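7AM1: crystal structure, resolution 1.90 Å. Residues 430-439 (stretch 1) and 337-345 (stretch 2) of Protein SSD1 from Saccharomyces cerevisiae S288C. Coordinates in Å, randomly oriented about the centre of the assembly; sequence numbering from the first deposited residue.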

ATOM      1  N   LEU A 430      -4.826 -18.542  -9.385  1.00 41.53           N
ATOM      2  CA  LEU A 430      -5.182 -19.709 -10.174  1.00 43.50           C
ATOM      3  C   LEU A 430      -5.926 -20.727  -9.328  1.00 43.31           C
ATOM      4  O   LEU A 430      -5.992 -20.614  -8.101  1.00 41.22           O
ATOM      5  CB  LEU A 430      -3.915 -20.337 -10.758  1.00 46.11           C
ATOM      6  CG  LEU A 430      -3.080 -19.412 -11.646  1.00 47.09           C
ATOM      7  CD1 LEU A 430      -1.710 -20.013 -11.915  1.00 48.15           C
ATOM      8  CD2 LEU A 430      -3.812 -19.134 -12.948  1.00 47.47           C
ATOM      9  N   PRO A 431      -6.513 -21.743  -9.959  1.00 46.82           N
ATOM     10  CA  PRO A 431      -7.103 -22.839  -9.183  1.00 50.49           C
ATOM     11  C   PRO A 431      -6.053 -23.517  -8.321  1.00 54.54           C
ATOM     12  O   PRO A 431      -4.873 -23.584  -8.677  1.00 55.12           O
ATOM     13  CB  PRO A 431      -7.650 -23.789 -10.256  1.00 51.30           C
ATOM     14  CG  PRO A 431      -7.825 -22.939 -11.472  1.00 51.06           C
ATOM     15  CD  PRO A 431      -6.721 -21.918 -11.407  1.00 48.79           C
ATOM     16  N   GLN A 432      -6.500 -24.032  -7.172  1.00 57.89           N
ATOM     17  CA  GLN A 432      -5.595 -24.729  -6.267  1.00 59.18           C
ATOM     18  C   GLN A 432      -4.814 -25.811  -6.997  1.00 58.96           C
ATOM     19  O   GLN A 432      -3.630 -26.033  -6.717  1.00 59.48           O
ATOM     20  CB  GLN A 432      -6.381 -25.346  -5.110  1.00 61.82           C
ATOM     21  CG  GLN A 432      -6.208 -24.625  -3.790  1.00 62.85           C
ATOM     22  CD  GLN A 432      -4.778 -24.667  -3.295  1.00 63.30           C
ATOM     23  OE1 GLN A 432      -4.002 -25.539  -3.682  1.00 64.66           O
ATOM     24  NE2 GLN A 432      -4.419 -23.719  -2.438  1.00 62.25           N
ATOM     25  N   SER A 433      -5.459 -26.485  -7.954  1.00 58.12           N
ATOM     26  CA  SER A 433      -4.799 -27.556  -8.690  1.00 58.79           C
ATOM     27  C   SER A 433      -3.571 -27.056  -9.437  1.00 57.49           C
ATOM     28  O   SER A 433      -2.606 -27.807  -9.612  1.00 58.23           O
ATOM     29  CB  SER A 433      -5.787 -28.198  -9.665  1.00 60.89           C
ATOM     30  OG  SER A 433      -6.273 -27.245 -10.596  1.00 61.11           O
ATOM     31  N   PHE A 434      -3.584 -25.799  -9.888  1.00 56.69           N
ATOM     32  CA  PHE A 434      -2.417 -25.242 -10.563  1.00 56.99           C
ATOM     33  C   PHE A 434      -1.283 -24.996  -9.578  1.00 56.87           C
ATOM     34  O   PHE A 434      -0.126 -25.342  -9.847  1.00 59.53           O
ATOM     35  CB  PHE A 434      -2.790 -23.946 -11.282  1.00 56.80           C
ATOM     36  CG  PHE A 434      -3.461 -24.157 -12.606  1.00 57.48           C
ATOM     37  CD1 PHE A 434      -4.706 -24.761 -12.681  1.00 59.19           C
ATOM     38  CD2 PHE A 434      -2.855 -23.738 -13.775  1.00 56.14           C
ATOM     39  CE1 PHE A 434      -5.327 -24.952 -13.898  1.00 60.30           C
ATOM     40  CE2 PHE A 434      -3.471 -23.924 -14.996  1.00 57.12           C
ATOM     41  CZ  PHE A 434      -4.708 -24.533 -15.059  1.00 59.23           C
ATOM     42  N   ASN A 435      -1.594 -24.383  -8.433  1.00 53.76           N
ATOM     43  CA  ASN A 435      -0.587 -24.172  -7.400  1.00 51.87           C
ATOM     44  C   ASN A 435       0.100 -25.478  -7.031  1.00 52.56           C
ATOM     45  O   ASN A 435       1.333 -25.573  -7.036  1.00 52.02           O
ATOM     46  CB  ASN A 435      -1.239 -23.551  -6.163  1.00 51.49           C
ATOM     47  CG  ASN A 435      -1.606 -22.097  -6.364  1.00 51.73           C
ATOM     48  OD1 ASN A 435      -1.724 -21.622  -7.490  1.00 52.50           O
ATOM     49  ND2 ASN A 435      -1.795 -21.383  -5.264  1.00 51.47           N
ATOM     50  N   ASP A 436      -0.693 -26.506  -6.716  1.00 55.07           N
ATOM     51  CA  ASP A 436      -0.137 -27.772  -6.252  1.00 57.03           C
ATOM     52  C   ASP A 436       0.741 -28.425  -7.316  1.00 57.93           C
ATOM     53  O   ASP A 436       1.831 -28.924  -7.009  1.00 58.95           O
ATOM     54  CB  ASP A 436      -1.271 -28.717  -5.850  1.00 59.47           C
ATOM     55  CG  ASP A 436      -2.028 -28.243  -4.621  1.00 61.33           C
ATOM     56  OD1 ASP A 436      -1.601 -27.257  -3.980  1.00 60.98           O
ATOM     57  OD2 ASP A 436      -3.067 -28.859  -4.302  1.00 63.40           O
ATOM     58  N   GLU A 437       0.286 -28.438  -8.572  1.00 56.42           N
ATOM     59  CA  GLU A 437       0.982 -29.203  -9.601  1.00 57.36           C
ATOM     60  C   GLU A 437       2.139 -28.437 -10.231  1.00 55.47           C
ATOM     61  O   GLU A 437       3.102 -29.058 -10.694  1.00 54.99           O
ATOM     62  CB  GLU A 437      -0.001 -29.628 -10.695  1.00 59.12           C
ATOM     63  CG  GLU A 437       0.626 -30.461 -11.807  1.00 60.57           C
ATOM     64  N   LEU A 438       2.075 -27.107 -10.266  1.00 54.44           N
ATOM     65  CA  LEU A 438       3.091 -26.317 -10.949  1.00 53.10           C
ATOM     66  C   LEU A 438       4.163 -25.759 -10.018  1.00 51.46           C
ATOM     67  O   LEU A 438       5.173 -25.245 -10.509  1.00 50.78           O
ATOM     68  CB  LEU A 438       2.437 -25.163 -11.719  1.00 52.77           C
ATOM     69  CG  LEU A 438       1.392 -25.567 -12.763  1.00 53.96           C
ATOM     70  CD1 LEU A 438       1.081 -24.383 -13.661  1.00 53.60           C
ATOM     71  CD2 LEU A 438       1.836 -26.769 -13.587  1.00 55.11           C
ATOM     72  N   SER A 439       3.961 -25.813  -8.702  1.00 52.37           N
ATOM     73  CA  SER A 439       4.961 -25.305  -7.772  1.00 53.14           C
ATOM     74  C   SER A 439       6.275 -26.056  -7.952  1.00 52.96           C
ATOM     75  O   SER A 439       6.307 -27.290  -7.925  1.00 55.55           O
ATOM     76  CB  SER A 439       4.464 -25.444  -6.332  1.00 55.75           C
ATOM     77  OG  SER A 439       5.412 -24.938  -5.405  1.00 56.64           O
TER
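Stretch 2 337-345: KEKPSFQPL

A short helix can be packed against by a segment that has no regular structure of its own, as when that segment offers apolar surface to the side of the helix and polar groups to its first turn. The contact between residues 337-345 and 430-439 of SSD1 is a compact example, burying 418 Å² summed over both sides. Its apolar centre is Pro 344, the residue of stretch 2 most covered by stretch 1. The CD atom of this proline lies 3.9 Å from the centroid of the Phe 434 ring and 18° off the ring normal, so that a CH-pi contact forms over the ring face. A proline suits such a place because the carbon next to its nitrogen carries slightly polarised hydrogens that can be directed at aromatic electrons. With chi1 in the m well, the CA-to-CB bond of Phe 434 points sideways relative to stretch 2, but the end of its side chain comes nearer: CE1 of Phe 434 stands 3.3 Å from C of Gln 343 and 3.4 Å from N of Pro 344, packing the ring against backbone as well as side chain. One turn further along the helix, CD2 of Leu 438 reaches CB of Pro 344 at 4.0 Å, while CG of Glu 437 lies 4.1 Å from CG of Pro 344.

A second apolar contact lies at the start of the helix, where CG of Pro 431 meets CB of Phe 342 at 3.8 Å. The Phe 342 side chain sets out toward stretch 1, but its end leads away. The pairing of nearest CA atoms gives the direction: Pro 431 with Phe 342 at 6.7 Å, Ser 433 with Gln 343 at 6.0 Å and Phe 434 with Pro 344 at 5.9 Å. Both stretches therefore advance in the same sense through this region. Stretch 2 is neither helix nor strand here; a type I turn from Lys 339 to Phe 342, closed by Phe 342 N to Lys 339 O at 3.1 Å, precedes the segment that runs beside the helix. The side chain of Gln 343 begins by pointing away, yet returns to place OE1 3.4 Å from CB of Ser 433.

The polar edge exploits the start of the helix, where backbone amides lack acceptors from a preceding turn. Pro 431 holds the N-cap position, and a proline side chain has no acceptor to offer them. Glu 338 supplies one from the other stretch: N of Gln 432 donates to OE1 of Glu 338 at 2.9 Å. Water 2 extends the same carboxylate to the next amide, donating to OE1 of Glu 338 at 2.5 Å and accepting from N of Ser 433 at 2.8 Å. Water 1 donates to both OE2 of Glu 338 and O of Leu 430, each at 2.6 Å. Finally, OG of Ser 433 donates to O of Phe 342 at 2.6 Å, tying the first turn directly to the neighbouring backbone.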

ATOM      1  N   LYS A 337     -15.675 -26.816  -2.480  1.00 94.29           N
ATOM      2  CA  LYS A 337     -14.573 -27.262  -3.318  1.00 88.89           C
ATOM      3  C   LYS A 337     -14.538 -26.481  -4.626  1.00 86.00           C
ATOM      4  O   LYS A 337     -15.469 -25.752  -4.976  1.00 86.13           O
ATOM      5  CB  LYS A 337     -14.693 -28.764  -3.605  1.00 89.68           C
ATOM      6  N   GLU A 338     -13.432 -26.648  -5.348  1.00 83.98           N
ATOM      7  CA  GLU A 338     -13.256 -26.082  -6.677  1.00 81.04           C
ATOM      8  C   GLU A 338     -13.588 -27.130  -7.733  1.00 83.97           C
ATOM      9  O   GLU A 338     -13.489 -28.335  -7.490  1.00 88.89           O
ATOM     10  CB  GLU A 338     -11.822 -25.583  -6.875  1.00 76.34           C
ATOM     11  CG  GLU A 338     -11.485 -24.305  -6.119  1.00 69.15           C
ATOM     12  CD  GLU A 338     -10.061 -23.828  -6.379  1.00 63.22           C
ATOM     13  OE1 GLU A 338      -9.313 -24.535  -7.085  1.00 62.05           O
ATOM     14  OE2 GLU A 338      -9.688 -22.748  -5.876  1.00 59.93           O
ATOM     15  N   LYS A 339     -13.977 -26.660  -8.910  1.00 75.98           N
ATOM     16  CA  LYS A 339     -14.386 -27.561  -9.984  1.00 76.47           C
ATOM     17  C   LYS A 339     -13.198 -28.400 -10.436  1.00 74.34           C
ATOM     18  O   LYS A 339     -12.219 -27.841 -10.948  1.00 66.16           O
ATOM     19  CB  LYS A 339     -14.951 -26.759 -11.153  1.00 79.73           C
ATOM     20  CG  LYS A 339     -15.609 -27.610 -12.224  1.00 86.60           C
ATOM     21  N   PRO A 340     -13.230 -29.728 -10.273  1.00 87.20           N
ATOM     22  CA  PRO A 340     -12.057 -30.538 -10.649  1.00 90.13           C
ATOM     23  C   PRO A 340     -11.616 -30.370 -12.094  1.00 88.30           C
ATOM     24  O   PRO A 340     -10.443 -30.623 -12.395  1.00 90.58           O
ATOM     25  CB  PRO A 340     -12.524 -31.977 -10.376  1.00 95.93           C
ATOM     26  CG  PRO A 340     -13.596 -31.841  -9.353  1.00 96.23           C
ATOM     27  CD  PRO A 340     -14.294 -30.548  -9.663  1.00 93.00           C
ATOM     28  N   SER A 341     -12.509 -29.956 -12.998  1.00 82.16           N
ATOM     29  CA  SER A 341     -12.135 -29.812 -14.400  1.00 81.19           C
ATOM     30  C   SER A 341     -11.007 -28.809 -14.601  1.00 78.41           C
ATOM     31  O   SER A 341     -10.300 -28.883 -15.613  1.00 75.59           O
ATOM     32  CB  SER A 341     -13.351 -29.390 -15.230  1.00 83.05           C
ATOM     33  OG  SER A 341     -13.919 -28.188 -14.739  1.00 83.26           O
ATOM     34  N   PHE A 342     -10.828 -27.871 -13.676  1.00 69.86           N
ATOM     35  CA  PHE A 342      -9.754 -26.886 -13.778  1.00 70.26           C
ATOM     36  C   PHE A 342      -8.421 -27.557 -13.471  1.00 71.35           C
ATOM     37  O   PHE A 342      -8.127 -27.877 -12.315  1.00 69.17           O
ATOM     38  CB  PHE A 342     -10.028 -25.718 -12.838  1.00 68.38           C
ATOM     39  CG  PHE A 342     -11.211 -24.886 -13.245  1.00 68.02           C
ATOM     40  CD1 PHE A 342     -11.345 -24.452 -14.553  1.00 68.76           C
ATOM     41  CD2 PHE A 342     -12.194 -24.550 -12.331  1.00 67.07           C
ATOM     42  CE1 PHE A 342     -12.427 -23.690 -14.941  1.00 68.76           C
ATOM     43  CE2 PHE A 342     -13.281 -23.788 -12.715  1.00 67.06           C
ATOM     44  CZ  PHE A 342     -13.396 -23.359 -14.022  1.00 68.04           C
ATOM     45  N   GLN A 343      -7.615 -27.767 -14.509  1.00 73.83           N
ATOM     46  CA  GLN A 343      -6.348 -28.472 -14.399  1.00 74.63           C
ATOM     47  C   GLN A 343      -5.366 -27.874 -15.382  1.00 72.72           C
ATOM     48  O   GLN A 343      -5.768 -27.415 -16.463  1.00 74.23           O
ATOM     49  CB  GLN A 343      -6.513 -29.975 -14.679  1.00 77.51           C
ATOM     50  CG  GLN A 343      -7.323 -30.733 -13.640  1.00 78.35           C
ATOM     51  CD  GLN A 343      -6.648 -30.770 -12.281  1.00 77.58           C
ATOM     52  OE1 GLN A 343      -5.448 -30.519 -12.161  1.00 76.60           O
ATOM     53  NE2 GLN A 343      -7.415 -31.101 -11.248  1.00 77.91           N
ATOM     54  N   PRO A 344      -4.072 -27.861 -15.065  1.00 68.32           N
ATOM     55  CA  PRO A 344      -3.082 -27.401 -16.039  1.00 66.47           C
ATOM     56  C   PRO A 344      -2.965 -28.385 -17.193  1.00 67.21           C
ATOM     57  O   PRO A 344      -3.056 -29.601 -17.007  1.00 68.58           O
ATOM     58  CB  PRO A 344      -1.782 -27.321 -15.233  1.00 64.92           C
ATOM     59  CG  PRO A 344      -1.987 -28.250 -14.086  1.00 65.23           C
ATOM     60  CD  PRO A 344      -3.453 -28.222 -13.771  1.00 66.12           C
ATOM     61  N   LEU A 345      -2.773 -27.848 -18.390  1.00 67.62           N
ATOM     62  CA  LEU A 345      -2.615 -28.692 -19.569  1.00 68.91           C
ATOM     63  C   LEU A 345      -1.177 -29.194 -19.639  1.00 68.65           C
ATOM     64  O   LEU A 345      -0.245 -28.399 -19.488  1.00 66.69           O
ATOM     65  CB  LEU A 345      -2.965 -27.913 -20.833  1.00 68.97           C
ATOM     66  CG  LEU A 345      -4.420 -27.456 -20.941  1.00 69.38           C
ATOM     67  CD1 LEU A 345      -4.649 -26.686 -22.229  1.00 69.66           C
ATOM     68  CD2 LEU A 345      -5.357 -28.652 -20.857  1.00 70.90           C
TER
HETATM   69  O   HOH W   1      -7.705 -21.047  -6.177  1.00 49.43           O
HETATM   70  O   HOH W   2      -8.235 -26.589  -8.088  1.00 53.96           O